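Local coordinates for protein alternansucrase (Leuconostoc mesenteroides, PDB 6HVG) that is a multidomain member of glycosyl hydrolase family 70 that combines a TIM-barrel core with choline-binding-type repeats and holds a calcium ion, at residues Met601-Gly604 and Ser605-Asn609; Leu630-Ile633 and Ala634-Phe638; Phe748-His752 and Asp753-Gln757; Thr1134-Asp1137 and Leu1138-Ala1141. All coordinates share one frame; numbering follows the deposited sequence.

Interaction 1: Met601-Gly604 and Ser605-Asn609; sequences MNFG and SITGN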
ATOM      1  N   MET A 601     -30.830  -7.286   1.584  1.00 53.94           N
ATOM      2  CA  MET A 601     -31.759  -7.775   0.554  1.00 55.29           C
ATOM      3  C   MET A 601     -33.222  -7.576   0.938  1.00 53.89           C
ATOM      4  O   MET A 601     -34.097  -7.697   0.093  1.00 56.46           O
ATOM      5  CB  MET A 601     -31.522  -9.253   0.255  1.00 55.71           C
ATOM      6  CG  MET A 601     -30.139  -9.604  -0.275  1.00 54.08           C
ATOM      7  SD  MET A 601     -29.748  -8.830  -1.850  1.00 54.32           S
ATOM      8  CE  MET A 601     -28.796  -7.452  -1.215  1.00 61.75           C
ATOM      9  N   ASN A 602     -33.479  -7.271   2.206  1.00 54.43           N
ATOM     10  CA  ASN A 602     -34.808  -6.849   2.649  1.00 54.43           C
ATOM     11  C   ASN A 602     -34.788  -5.466   3.296  1.00 52.09           C
ATOM     12  O   ASN A 602     -35.571  -5.211   4.213  1.00 52.41           O
ATOM     13  CB  ASN A 602     -35.357  -7.892   3.629  1.00 54.20           C
ATOM     14  CG  ASN A 602     -35.580  -9.232   2.972  1.00 53.97           C
ATOM     15  OD1 ASN A 602     -36.661  -9.505   2.436  1.00 56.27           O
ATOM     16  ND2 ASN A 602     -34.550 -10.066   2.980  1.00 52.78           N
ATOM     17  N   PHE A 603     -33.875  -4.595   2.860  1.00 48.60           N
ATOM     18  CA  PHE A 603     -33.688  -3.323   3.553  1.00 48.19           C
ATOM     19  C   PHE A 603     -34.981  -2.566   3.638  1.00 47.81           C
ATOM     20  O   PHE A 603     -35.381  -2.134   4.716  1.00 51.15           O
ATOM     21  CB  PHE A 603     -32.615  -2.466   2.898  1.00 49.06           C
ATOM     22  CG  PHE A 603     -32.353  -1.171   3.619  1.00 50.69           C
ATOM     23  CD1 PHE A 603     -31.830  -1.181   4.897  1.00 53.38           C
ATOM     24  CD2 PHE A 603     -32.610   0.054   3.019  1.00 50.97           C
ATOM     25  CE1 PHE A 603     -31.587   0.015   5.573  1.00 55.36           C
ATOM     26  CE2 PHE A 603     -32.365   1.244   3.686  1.00 51.87           C
ATOM     27  CZ  PHE A 603     -31.855   1.228   4.965  1.00 52.81           C
ATOM     28  N   GLY A 604     -35.659  -2.443   2.506  1.00 47.87           N
ATOM     29  CA  GLY A 604     -36.929  -1.714   2.418  1.00 48.50           C
ATOM     30  C   GLY A 604     -38.068  -2.272   3.258  1.00 48.67           C
ATOM     31  O   GLY A 604     -38.788  -1.520   3.896  1.00 47.85           O
ATOM     32  N   SER A 605     -38.234  -3.594   3.248  1.00 51.85           N
ATOM     33  CA  SER A 605     -39.270  -4.266   4.034  1.00 54.54           C
ATOM     34  C   SER A 605     -39.101  -4.016   5.533  1.00 56.47           C
ATOM     35  O   SER A 605     -40.073  -3.745   6.238  1.00 61.45           O
ATOM     36  CB  SER A 605     -39.249  -5.772   3.776  1.00 55.11           C
ATOM     37  OG  SER A 605     -39.366  -6.074   2.397  1.00 56.21           O
ATOM     38  N   ILE A 606     -37.858  -4.103   6.001  1.00 55.49           N
ATOM     39  CA  ILE A 606     -37.531  -4.006   7.419  1.00 54.46           C
ATOM     40  C   ILE A 606     -37.563  -2.576   7.936  1.00 55.64           C
ATOM     41  O   ILE A 606     -38.113  -2.315   8.995  1.00 53.94           O
ATOM     42  CB  ILE A 606     -36.144  -4.610   7.674  1.00 53.78           C
ATOM     43  CG1 ILE A 606     -36.194  -6.117   7.422  1.00 55.93           C
ATOM     44  CG2 ILE A 606     -35.667  -4.326   9.088  1.00 54.35           C
ATOM     45  CD1 ILE A 606     -34.853  -6.739   7.118  1.00 59.10           C
ATOM     46  N   THR A 607     -36.983  -1.650   7.179  1.00 58.61           N
ATOM     47  CA  THR A 607     -36.826  -0.260   7.627  1.00 59.57           C
ATOM     48  C   THR A 607     -37.965   0.690   7.210  1.00 62.60           C
ATOM     49  O   THR A 607     -38.170   1.713   7.859  1.00 62.84           O
ATOM     50  CB  THR A 607     -35.484   0.316   7.141  1.00 58.35           C
ATOM     51  OG1 THR A 607     -35.341   0.111   5.733  1.00 55.23           O
ATOM     52  CG2 THR A 607     -34.341  -0.398   7.834  1.00 59.01           C
ATOM     53  N   GLY A 608     -38.703   0.358   6.149  1.00 66.81           N
ATOM     54  CA  GLY A 608     -39.827   1.186   5.697  1.00 66.19           C
ATOM     55  C   GLY A 608     -41.111   0.470   5.321  1.00 65.56           C
ATOM     56  O   GLY A 608     -41.991   1.095   4.741  1.00 63.42           O
ATOM     57  N   ASN A 609     -41.244  -0.802   5.693  1.00 67.22           N
ATOM     58  CA  ASN A 609     -42.374  -1.620   5.243  1.00 73.98           C
ATOM     59  C   ASN A 609     -42.721  -1.315   3.777  1.00 75.09           C
ATOM     60  O   ASN A 609     -43.904  -1.204   3.411  1.00 83.49           O
ATOM     61  CB  ASN A 609     -43.615  -1.459   6.122  1.00 80.45           C
ATOM     62  CG  ASN A 609     -44.599  -2.648   5.979  1.00 87.00           C
ATOM     63  OD1 ASN A 609     -44.193  -3.800   5.816  1.00 90.46           O
ATOM     64  ND2 ASN A 609     -45.897  -2.362   6.032  1.00 91.86           N
TER
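T607 folds its side chain back over F603, and G604 contributes its backbone carbonyl to G608, within the short helix 603-608. The carbonyl oxygen of G604 accepts the amide of G608, with G608 N lying 2.9 Å from G604 O and tilted 35° from the carbonyl plane. One residue earlier along the helix, T607 N donates to F603 O at 3.0 Å. The T607 hydroxyl donates to the same F603 O, although this second bond is modelled too short for its length to be trusted. It can do so because OG1 stands between the backbone N and the carbonyl carbon (chi1 52°), folded back over the preceding turn. There OG1 also sits 3.5 Å above the plane of the F603 ring, over its centre, while T607 CG2 meets F603 CE1 at 3.6 Å. S605 leans against the N602 carbonyl, with S605 CB 3.7 Å from N602 O, and its OG is hydrogen-bonded to D611 and N614 in the loop beyond the helix. Outside this turn, F603 and T607 lie against helix 1135-1147, I606 and T607 against Y1207 of helix 1203-1207, and N602 against Y637 of helix 629-642, so this short helix and the residue before it touch three other helices.

Interaction 2: Leu630-Ile633 and Ala634-Phe638; sequences LLKI and AGDYF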
ATOM      1  N   LEU A 630     -17.898 -17.424   2.644  1.00 42.37           N
ATOM      2  CA  LEU A 630     -18.893 -16.388   2.476  1.00 40.25           C
ATOM      3  C   LEU A 630     -19.548 -16.419   1.109  1.00 41.62           C
ATOM      4  O   LEU A 630     -20.695 -15.993   0.966  1.00 43.35           O
ATOM      5  CB  LEU A 630     -18.298 -14.996   2.740  1.00 39.78           C
ATOM      6  CG  LEU A 630     -17.862 -14.677   4.168  1.00 40.18           C
ATOM      7  CD1 LEU A 630     -17.441 -13.219   4.270  1.00 39.13           C
ATOM      8  CD2 LEU A 630     -18.961 -14.987   5.173  1.00 42.51           C
ATOM      9  N   LEU A 631     -18.830 -16.890   0.097  1.00 43.00           N
ATOM     10  CA  LEU A 631     -19.397 -16.964  -1.236  1.00 44.71           C
ATOM     11  C   LEU A 631     -20.500 -18.014  -1.280  1.00 46.55           C
ATOM     12  O   LEU A 631     -21.566 -17.784  -1.884  1.00 49.82           O
ATOM     13  CB  LEU A 631     -18.321 -17.282  -2.281  1.00 46.42           C
ATOM     14  CG  LEU A 631     -17.113 -16.354  -2.373  1.00 46.29           C
ATOM     15  CD1 LEU A 631     -16.266 -16.700  -3.576  1.00 47.85           C
ATOM     16  CD2 LEU A 631     -17.524 -14.904  -2.453  1.00 48.18           C
ATOM     17  N   LYS A 632     -20.236 -19.156  -0.642  1.00 45.92           N
ATOM     18  CA  LYS A 632     -21.199 -20.258  -0.549  1.00 46.53           C
ATOM     19  C   LYS A 632     -22.410 -19.864   0.283  1.00 47.28           C
ATOM     20  O   LYS A 632     -23.546 -20.158  -0.098  1.00 49.77           O
ATOM     21  CB  LYS A 632     -20.542 -21.476   0.080  1.00 47.91           C
ATOM     22  CG  LYS A 632     -21.290 -22.763  -0.146  1.00 51.19           C
ATOM     23  CD  LYS A 632     -21.012 -23.776   0.944  1.00 55.87           C
ATOM     24  CE  LYS A 632     -21.491 -25.172   0.549  1.00 63.00           C
ATOM     25  NZ  LYS A 632     -22.950 -25.240   0.225  1.00 64.06           N
ATOM     26  N   ILE A 633     -22.168 -19.176   1.398  1.00 45.88           N
ATOM     27  CA  ILE A 633     -23.248 -18.703   2.258  1.00 47.39           C
ATOM     28  C   ILE A 633     -24.172 -17.768   1.498  1.00 46.81           C
ATOM     29  O   ILE A 633     -25.393 -17.903   1.551  1.00 46.78           O
ATOM     30  CB  ILE A 633     -22.705 -17.998   3.518  1.00 48.45           C
ATOM     31  CG1 ILE A 633     -21.997 -19.013   4.422  1.00 49.33           C
ATOM     32  CG2 ILE A 633     -23.822 -17.302   4.295  1.00 50.17           C
ATOM     33  CD1 ILE A 633     -20.969 -18.382   5.341  1.00 50.58           C
ATOM     34  N   ALA A 634     -23.579 -16.818   0.798  1.00 47.18           N
ATOM     35  CA  ALA A 634     -24.330 -15.888  -0.038  1.00 47.89           C
ATOM     36  C   ALA A 634     -25.064 -16.615  -1.175  1.00 49.56           C
ATOM     37  O   ALA A 634     -26.242 -16.368  -1.419  1.00 51.61           O
ATOM     38  CB  ALA A 634     -23.386 -14.854  -0.620  1.00 48.38           C
ATOM     39  N   GLY A 635     -24.360 -17.483  -1.895  1.00 48.61           N
ATOM     40  CA  GLY A 635     -24.960 -18.194  -3.009  1.00 50.18           C
ATOM     41  C   GLY A 635     -26.174 -19.005  -2.595  1.00 54.20           C
ATOM     42  O   GLY A 635     -27.252 -18.924  -3.224  1.00 56.21           O
ATOM     43  N   ASP A 636     -25.993 -19.797  -1.539  1.00 53.38           N
ATOM     44  CA  ASP A 636     -27.045 -20.677  -1.033  1.00 52.52           C
ATOM     45  C   ASP A 636     -28.264 -19.922  -0.505  1.00 49.25           C
ATOM     46  O   ASP A 636     -29.382 -20.412  -0.619  1.00 51.01           O
ATOM     47  CB  ASP A 636     -26.464 -21.610   0.039  1.00 51.41           C
ATOM     48  CG  ASP A 636     -25.458 -22.597  -0.539  1.00 50.25           C
ATOM     49  OD1 ASP A 636     -25.216 -22.547  -1.766  1.00 49.56           O
ATOM     50  OD2 ASP A 636     -24.910 -23.421   0.228  1.00 48.93           O
ATOM     51  N   TYR A 637     -28.030 -18.747   0.071  1.00 47.26           N
ATOM     52  CA  TYR A 637     -29.093 -17.859   0.543  1.00 47.02           C
ATOM     53  C   TYR A 637     -29.965 -17.420  -0.623  1.00 48.66           C
ATOM     54  O   TYR A 637     -31.180 -17.548  -0.586  1.00 49.62           O
ATOM     55  CB  TYR A 637     -28.491 -16.631   1.251  1.00 47.62           C
ATOM     56  CG  TYR A 637     -29.509 -15.590   1.633  1.00 49.46           C
ATOM     57  CD1 TYR A 637     -30.298 -15.734   2.783  1.00 50.74           C
ATOM     58  CD2 TYR A 637     -29.721 -14.478   0.832  1.00 49.17           C
ATOM     59  CE1 TYR A 637     -31.254 -14.788   3.113  1.00 49.07           C
ATOM     60  CE2 TYR A 637     -30.673 -13.529   1.166  1.00 48.10           C
ATOM     61  CZ  TYR A 637     -31.431 -13.700   2.301  1.00 47.81           C
ATOM     62  OH  TYR A 637     -32.366 -12.773   2.631  1.00 52.75           O
ATOM     63  N   PHE A 638     -29.328 -16.939  -1.680  1.00 50.76           N
ATOM     64  CA  PHE A 638     -30.040 -16.561  -2.897  1.00 52.21           C
ATOM     65  C   PHE A 638     -30.786 -17.738  -3.551  1.00 51.74           C
ATOM     66  O   PHE A 638     -31.872 -17.550  -4.109  1.00 50.29           O
ATOM     67  CB  PHE A 638     -29.086 -15.937  -3.912  1.00 52.08           C
ATOM     68  CG  PHE A 638     -28.803 -14.479  -3.667  1.00 50.95           C
ATOM     69  CD1 PHE A 638     -28.095 -14.071  -2.557  1.00 47.76           C
ATOM     70  CD2 PHE A 638     -29.191 -13.527  -4.585  1.00 53.38           C
ATOM     71  CE1 PHE A 638     -27.806 -12.745  -2.342  1.00 47.68           C
ATOM     72  CE2 PHE A 638     -28.927 -12.185  -4.361  1.00 54.09           C
ATOM     73  CZ  PHE A 638     -28.242 -11.798  -3.232  1.00 51.58           C
TER
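A634 begins the second half of a regular alpha-helical stretch, its amide bonded back to the L630 carbonyl (A634 N to L630 O, 3.0 Å). Helix 629-642 comes after strand 617-620 of the parallel barrel, and the contact is the i to i+4 pattern of one of the helices that surround such a barrel. A634 CB rests 3.3 Å from L630 O, and the methyl packs inward, onto I618 of barrel strand 617-620 and W1156 of barrel strand 1151-1156. At G635 the next amide bonds to L631 O at 2.8 Å, and here the backbone alone takes part.

D636 adds a side-chain link to the backbone one, since its N also donates to K632 O. K632 CG lies opposite the backbone N (chi1 -163°), the chain runs on extended and bends at its last torsion (chi4 -58°), which turns NZ onto the carboxylate. The resulting salt bridge, K632 NZ to D636 OD2 at 2.7 Å, uses the syn lone pair of OD2, on the side of the other oxygen. Methylene CG of K632 passes 3.7 Å from the same D636 OD2, so the lysine chain crosses the acid at a slant, its CG already near the oxygen that NZ binds.

Y637 donates its amide to I633 O, and its hydroxyl is hydrogen-bonded to H598 of the earlier helix 587-601. I633 packs on Q590 and L594 of that helix. F638 continues the series, its backbone N bonding to A634 O at 3.1 Å.

Interaction 3: Phe748-His752 and Asp753-Gln757; sequences FVRAH and DYDAQ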
ATOM      1  N   PHE A 748     -14.948  -4.571 -17.180  1.00 45.28           N
ATOM      2  CA  PHE A 748     -14.918  -3.114 -17.142  1.00 47.99           C
ATOM      3  C   PHE A 748     -13.617  -2.562 -17.663  1.00 47.18           C
ATOM      4  O   PHE A 748     -12.650  -3.279 -17.783  1.00 43.01           O
ATOM      5  CB  PHE A 748     -15.144  -2.618 -15.714  1.00 49.69           C
ATOM      6  CG  PHE A 748     -14.175  -3.176 -14.716  1.00 52.58           C
ATOM      7  CD1 PHE A 748     -14.449  -4.361 -14.040  1.00 55.09           C
ATOM      8  CD2 PHE A 748     -13.001  -2.517 -14.439  1.00 54.35           C
ATOM      9  CE1 PHE A 748     -13.567  -4.889 -13.122  1.00 52.26           C
ATOM     10  CE2 PHE A 748     -12.113  -3.033 -13.515  1.00 54.43           C
ATOM     11  CZ  PHE A 748     -12.394  -4.221 -12.860  1.00 54.25           C
ATOM     12  N   VAL A 749     -13.628  -1.268 -17.974  1.00 51.95           N
ATOM     13  CA  VAL A 749     -12.428  -0.532 -18.366  1.00 50.10           C
ATOM     14  C   VAL A 749     -11.831   0.161 -17.152  1.00 49.05           C
ATOM     15  O   VAL A 749     -10.627   0.136 -16.954  1.00 53.32           O
ATOM     16  CB  VAL A 749     -12.746   0.512 -19.439  1.00 51.09           C
ATOM     17  CG1 VAL A 749     -11.492   1.271 -19.840  1.00 50.91           C
ATOM     18  CG2 VAL A 749     -13.364  -0.174 -20.662  1.00 53.06           C
ATOM     19  N   ARG A 750     -12.680   0.778 -16.338  1.00 47.60           N
ATOM     20  CA  ARG A 750     -12.241   1.422 -15.096  1.00 45.83           C
ATOM     21  C   ARG A 750     -13.236   1.145 -13.999  1.00 43.56           C
ATOM     22  O   ARG A 750     -14.350   0.715 -14.261  1.00 44.94           O
ATOM     23  CB  ARG A 750     -12.084   2.953 -15.266  1.00 47.78           C
ATOM     24  CG  ARG A 750     -11.003   3.340 -16.255  1.00 50.27           C
ATOM     25  CD  ARG A 750     -10.364   4.673 -15.922  1.00 50.78           C
ATOM     26  NE  ARG A 750     -11.332   5.762 -15.995  1.00 49.10           N
ATOM     27  CZ  ARG A 750     -11.586   6.638 -15.036  1.00 49.92           C
ATOM     28  NH1 ARG A 750     -10.951   6.610 -13.875  1.00 46.28           N
ATOM     29  NH2 ARG A 750     -12.501   7.563 -15.248  1.00 54.96           N
ATOM     30  N   ALA A 751     -12.824   1.400 -12.762  1.00 42.76           N
ATOM     31  CA  ALA A 751     -13.689   1.211 -11.613  1.00 42.67           C
ATOM     32  C   ALA A 751     -13.431   2.272 -10.561  1.00 43.33           C
ATOM     33  O   ALA A 751     -12.466   3.020 -10.655  1.00 43.22           O
ATOM     34  CB  ALA A 751     -13.486  -0.185 -11.050  1.00 43.01           C
ATOM     35  N   HIS A 752     -14.284   2.319  -9.545  1.00 46.93           N
ATOM     36  CA  HIS A 752     -14.133   3.270  -8.443  1.00 50.56           C
ATOM     37  C   HIS A 752     -12.767   3.056  -7.783  1.00 53.50           C
ATOM     38  O   HIS A 752     -12.189   3.985  -7.225  1.00 56.45           O
ATOM     39  CB  HIS A 752     -15.271   3.106  -7.413  1.00 54.10           C
ATOM     40  CG  HIS A 752     -15.125   1.899  -6.515  1.00 59.22           C
ATOM     41  ND1 HIS A 752     -15.604   0.651  -6.853  1.00 62.16           N
ATOM     42  CD2 HIS A 752     -14.549   1.754  -5.296  1.00 61.86           C
ATOM     43  CE1 HIS A 752     -15.330  -0.208  -5.884  1.00 64.19           C
ATOM     44  NE2 HIS A 752     -14.690   0.436  -4.925  1.00 63.34           N
ATOM     45  N   ASP A 753     -12.274   1.815  -7.880  1.00 51.58           N
ATOM     46  CA  ASP A 753     -11.005   1.407  -7.315  1.00 53.89           C
ATOM     47  C   ASP A 753     -10.023   0.898  -8.375  1.00 53.55           C
ATOM     48  O   ASP A 753      -9.065   0.200  -8.046  1.00 57.19           O
ATOM     49  CB  ASP A 753     -11.226   0.318  -6.254  1.00 55.43           C
ATOM     50  CG  ASP A 753     -11.858  -0.965  -6.823  1.00 57.71           C
ATOM     51  OD1 ASP A 753     -12.241  -1.001  -8.016  1.00 59.39           O
ATOM     52  OD2 ASP A 753     -11.967  -1.955  -6.067  1.00 60.56           O
ATOM     53  N   TYR A 754     -10.234   1.248  -9.636  1.00 50.91           N
ATOM     54  CA  TYR A 754      -9.278   0.874 -10.665  1.00 51.25           C
ATOM     55  C   TYR A 754      -9.082   2.030 -11.627  1.00 49.68           C
ATOM     56  O   TYR A 754     -10.041   2.516 -12.181  1.00 48.08           O
ATOM     57  CB  TYR A 754      -9.702  -0.405 -11.383  1.00 50.06           C
ATOM     58  CG  TYR A 754      -8.683  -0.881 -12.392  1.00 51.22           C
ATOM     59  CD1 TYR A 754      -7.644  -1.719 -12.032  1.00 52.09           C
ATOM     60  CD2 TYR A 754      -8.751  -0.467 -13.701  1.00 55.74           C
ATOM     61  CE1 TYR A 754      -6.704  -2.141 -12.959  1.00 54.84           C
ATOM     62  CE2 TYR A 754      -7.821  -0.878 -14.636  1.00 59.02           C
ATOM     63  CZ  TYR A 754      -6.798  -1.712 -14.265  1.00 58.36           C
ATOM     64  OH  TYR A 754      -5.903  -2.083 -15.238  1.00 63.36           O
ATOM     65  N   ASP A 755      -7.821   2.441 -11.791  1.00 49.42           N
ATOM     66  CA  ASP A 755      -7.421   3.620 -12.571  1.00 49.85           C
ATOM     67  C   ASP A 755      -8.114   4.913 -12.145  1.00 50.48           C
ATOM     68  O   ASP A 755      -8.371   5.788 -12.976  1.00 49.24           O
ATOM     69  CB  ASP A 755      -7.619   3.382 -14.069  1.00 51.19           C
ATOM     70  CG  ASP A 755      -6.631   2.378 -14.640  1.00 51.58           C
ATOM     71  OD1 ASP A 755      -5.795   1.873 -13.870  1.00 52.87           O
ATOM     72  OD2 ASP A 755      -6.691   2.095 -15.860  1.00 52.62           O
ATOM     73  N   ALA A 756      -8.375   5.048 -10.851  1.00 49.96           N
ATOM     74  CA  ALA A 756      -8.965   6.272 -10.328  1.00 55.41           C
ATOM     75  C   ALA A 756      -8.145   6.801  -9.156  1.00 60.03           C
ATOM     76  O   ALA A 756      -7.567   7.874  -9.232  1.00 63.99           O
ATOM     77  CB  ALA A 756     -10.418   6.019  -9.912  1.00 56.67           C
ATOM     78  N   GLN A 757      -8.100   6.017  -8.087  1.00 61.96           N
ATOM     79  CA  GLN A 757      -7.443   6.387  -6.838  1.00 61.96           C
ATOM     80  C   GLN A 757      -5.984   6.806  -7.013  1.00 62.76           C
ATOM     81  O   GLN A 757      -5.537   7.760  -6.383  1.00 64.38           O
ATOM     82  CB  GLN A 757      -7.503   5.240  -5.814  1.00 65.12           C
ATOM     83  CG  GLN A 757      -8.256   3.982  -6.254  1.00 67.94           C
ATOM     84  CD  GLN A 757      -7.455   2.731  -6.132  1.00 74.55           C
ATOM     85  OE1 GLN A 757      -7.834   1.704  -6.671  1.00 79.22           O
ATOM     86  NE2 GLN A 757      -6.319   2.817  -5.469  1.00 81.57           N
TER
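R750, A751 and H752 meet D753, Y754 and D755 around a type I beta turn from A751 to Y754, in the loop after strand 745-747 of the parallel barrel. A751 and Y754 form a single antiparallel bridge, hydrogen-bonded both ways. A751 N to Y754 O (3.1 Å) is almost straight, whereas Y754 N approaches A751 O from well above the carbonyl plane.

Inside the turn, H752 and D753 each place CG between their own backbone N and carbonyl carbon (chi1 76° and 62°), which brings the two groups round onto one another. The imidazole and carboxylate planes are stacked, 11° apart, with D753 CG 3.6 Å above the H752 ring and displaced toward its rim; D753 CB makes a CH-pi contact over the same ring. H752 ND1 is hydrogen-bonded to E1047.

The Y754 ring offers its edge to V749 O, while D755 OD1 lies above one face, 3.5 Å from the plane of the Y754 ring. The R750 chain bends at chi3 and carries NH1 to D755 O, meeting that carbonyl from above its plane. Salt bridges to D828 and E832 hold the same guanidinium, and D755 OD2 is hydrogen-bonded to H693. The aliphatic part of the arginine adds to the contact, R750 CD resting 3.6 Å from D755 CB.

Interaction 4: Thr1134-Asp1137 and Leu1138-Ala1141; sequences TDQD and LRNA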
ATOM      1  N   THR A1134     -30.099  10.357   3.396  1.00 54.10           N
ATOM      2  CA  THR A1134     -30.762   9.638   4.483  1.00 56.49           C
ATOM      3  C   THR A1134     -31.168   8.219   4.076  1.00 55.64           C
ATOM      4  O   THR A1134     -31.007   7.837   2.915  1.00 55.18           O
ATOM      5  CB  THR A1134     -31.996  10.409   5.002  1.00 58.74           C
ATOM      6  OG1 THR A1134     -33.014  10.447   3.998  1.00 57.78           O
ATOM      7  CG2 THR A1134     -31.597  11.839   5.403  1.00 60.65           C
ATOM      8  N   ASP A1135     -31.681   7.445   5.033  1.00 57.00           N
ATOM      9  CA  ASP A1135     -32.201   6.106   4.735  1.00 57.96           C
ATOM     10  C   ASP A1135     -33.430   6.158   3.831  1.00 58.17           C
ATOM     11  O   ASP A1135     -33.602   5.286   2.979  1.00 56.17           O
ATOM     12  CB  ASP A1135     -32.517   5.319   6.010  1.00 60.09           C
ATOM     13  CG  ASP A1135     -33.554   5.993   6.883  1.00 62.62           C
ATOM     14  OD1 ASP A1135     -33.298   7.143   7.284  1.00 68.05           O
ATOM     15  OD2 ASP A1135     -34.608   5.369   7.181  1.00 62.82           O
ATOM     16  N   GLN A1136     -34.286   7.166   4.009  1.00 61.80           N
ATOM     17  CA  GLN A1136     -35.425   7.359   3.099  1.00 62.13           C
ATOM     18  C   GLN A1136     -34.941   7.685   1.683  1.00 59.49           C
ATOM     19  O   GLN A1136     -35.485   7.166   0.712  1.00 55.27           O
ATOM     20  CB  GLN A1136     -36.375   8.448   3.598  1.00 64.88           C
ATOM     21  CG  GLN A1136     -37.712   8.493   2.860  1.00 70.32           C
ATOM     22  CD  GLN A1136     -38.593   7.282   3.162  1.00 72.27           C
ATOM     23  OE1 GLN A1136     -39.027   7.095   4.304  1.00 73.43           O
ATOM     24  NE2 GLN A1136     -38.861   6.454   2.141  1.00 70.72           N
ATOM     25  N   ASP A1137     -33.900   8.512   1.566  1.00 58.27           N
ATOM     26  CA  ASP A1137     -33.357   8.835   0.249  1.00 58.78           C
ATOM     27  C   ASP A1137     -32.933   7.569  -0.497  1.00 58.92           C
ATOM     28  O   ASP A1137     -33.122   7.467  -1.713  1.00 60.92           O
ATOM     29  CB  ASP A1137     -32.170   9.792   0.356  1.00 58.15           C
ATOM     30  CG  ASP A1137     -32.570  11.187   0.780  1.00 60.24           C
ATOM     31  OD1 ASP A1137     -33.682  11.633   0.427  1.00 63.41           O
ATOM     32  OD2 ASP A1137     -31.751  11.855   1.447  1.00 62.14           O
ATOM     33  N   LEU A1138     -32.369   6.612   0.242  1.00 59.08           N
ATOM     34  CA  LEU A1138     -31.920   5.343  -0.330  1.00 58.86           C
ATOM     35  C   LEU A1138     -33.107   4.478  -0.777  1.00 56.16           C
ATOM     36  O   LEU A1138     -33.111   3.938  -1.883  1.00 50.90           O
ATOM     37  CB  LEU A1138     -31.054   4.587   0.680  1.00 57.47           C
ATOM     38  CG  LEU A1138     -30.604   3.173   0.308  1.00 58.40           C
ATOM     39  CD1 LEU A1138     -29.832   3.126  -1.002  1.00 57.22           C
ATOM     40  CD2 LEU A1138     -29.769   2.612   1.443  1.00 58.42           C
ATOM     41  N   ARG A1139     -34.107   4.354   0.086  1.00 55.25           N
ATOM     42  CA  ARG A1139     -35.306   3.597  -0.258  1.00 54.95           C
ATOM     43  C   ARG A1139     -36.023   4.211  -1.468  1.00 54.77           C
ATOM     44  O   ARG A1139     -36.528   3.488  -2.317  1.00 54.64           O
ATOM     45  CB  ARG A1139     -36.239   3.479   0.951  1.00 56.46           C
ATOM     46  CG  ARG A1139     -35.689   2.562   2.049  1.00 58.29           C
ATOM     47  CD  ARG A1139     -36.746   2.181   3.076  1.00 59.88           C
ATOM     48  NE  ARG A1139     -37.234   3.361   3.795  1.00 63.43           N
ATOM     49  CZ  ARG A1139     -36.661   3.902   4.867  1.00 61.35           C
ATOM     50  NH1 ARG A1139     -35.567   3.385   5.400  1.00 63.23           N
ATOM     51  NH2 ARG A1139     -37.184   4.981   5.405  1.00 63.84           N
ATOM     52  N   ASN A1140     -36.042   5.535  -1.560  1.00 54.17           N
ATOM     53  CA  ASN A1140     -36.629   6.212  -2.717  1.00 56.70           C
ATOM     54  C   ASN A1140     -35.802   5.975  -3.979  1.00 56.74           C
ATOM     55  O   ASN A1140     -36.336   5.798  -5.068  1.00 56.60           O
ATOM     56  CB  ASN A1140     -36.777   7.735  -2.474  1.00 58.26           C
ATOM     57  CG  ASN A1140     -37.800   8.069  -1.398  1.00 57.52           C
ATOM     58  OD1 ASN A1140     -38.511   7.193  -0.889  1.00 59.90           O
ATOM     59  ND2 ASN A1140     -37.850   9.333  -1.019  1.00 57.20           N
ATOM     60  N   ALA A1141     -34.485   5.991  -3.827  1.00 57.34           N
ATOM     61  CA  ALA A1141     -33.594   5.747  -4.948  1.00 54.11           C
ATOM     62  C   ALA A1141     -33.786   4.334  -5.484  1.00 53.54           C
ATOM     63  O   ALA A1141     -33.803   4.125  -6.687  1.00 58.81           O
ATOM     64  CB  ALA A1141     -32.156   5.960  -4.518  1.00 53.62           C
TER
HETATM   65  O   HOH W   1     -39.957   3.382   2.223  1.00 47.32           O
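OD2 of D1135 is gripped by both terminal nitrogens of R1139, with R1139 NH1 at 2.8 Å and R1139 NH2 at 3.2 Å from D1135 OD2. The acid oxygen lies in the guanidinium plane, at its edge, but the two nitrogens come from the same face of the carboxylate, whose plane is turned 63° from that of the arginine. The arginine reaches back because its chain bends at chi3 (-63°), which sets D1135 O and Q1136 CA over one guanidinium face.

Q1136 comes across R1139 at about a right angle. Its OE1 takes a weak bond from R1139 NH2, and its amide donates to N1140 (Q1136 NE2 to N1140 OD1, 3.1 Å), meeting that carbonyl from above its plane. A water accepts from both Q1136 NE2 and R1139 NE and so links the two side chains.

At the start of helix 1135-1147, T1134 and D1137 form a capping box: D1137 N donates to T1134 OG1 at 3.2 Å, and T1134 N to D1137 OD2 at 3.0 Å. The end of L1138 leads away from this turn and rests on F603 of helix 603-608.

D1135 and D1137 thus place two carboxylates in the first turn, where the helix dipole would probably favour negative charge. R1139 would probably offset the charge of D1135, while D1137 spends its carboxylate on the capping box.

How the interactions relate
Each contact lies within one uninterrupted stretch of chain, so none spans a large loop, and the four follow one another in series without nesting or crossing. Interaction 1, reached first, centres on the short helix 603-608 and the residues just before it; interaction 2 follows on helix 629-642, after strand 617-620 of the barrel. The two touch where M601 SD meets F638 CZ at 3.6 Å. Interaction 3 is the turn after strand 745-747, about 15 Å from interaction 2 at the nearest atoms. Interaction 4 comes last in sequence yet returns to the start, F603 CE2 touching L1138 CD2 at 3.7 Å. Interaction 1 therefore bridges helices 629-642 and 1135-1147, far apart in the chain.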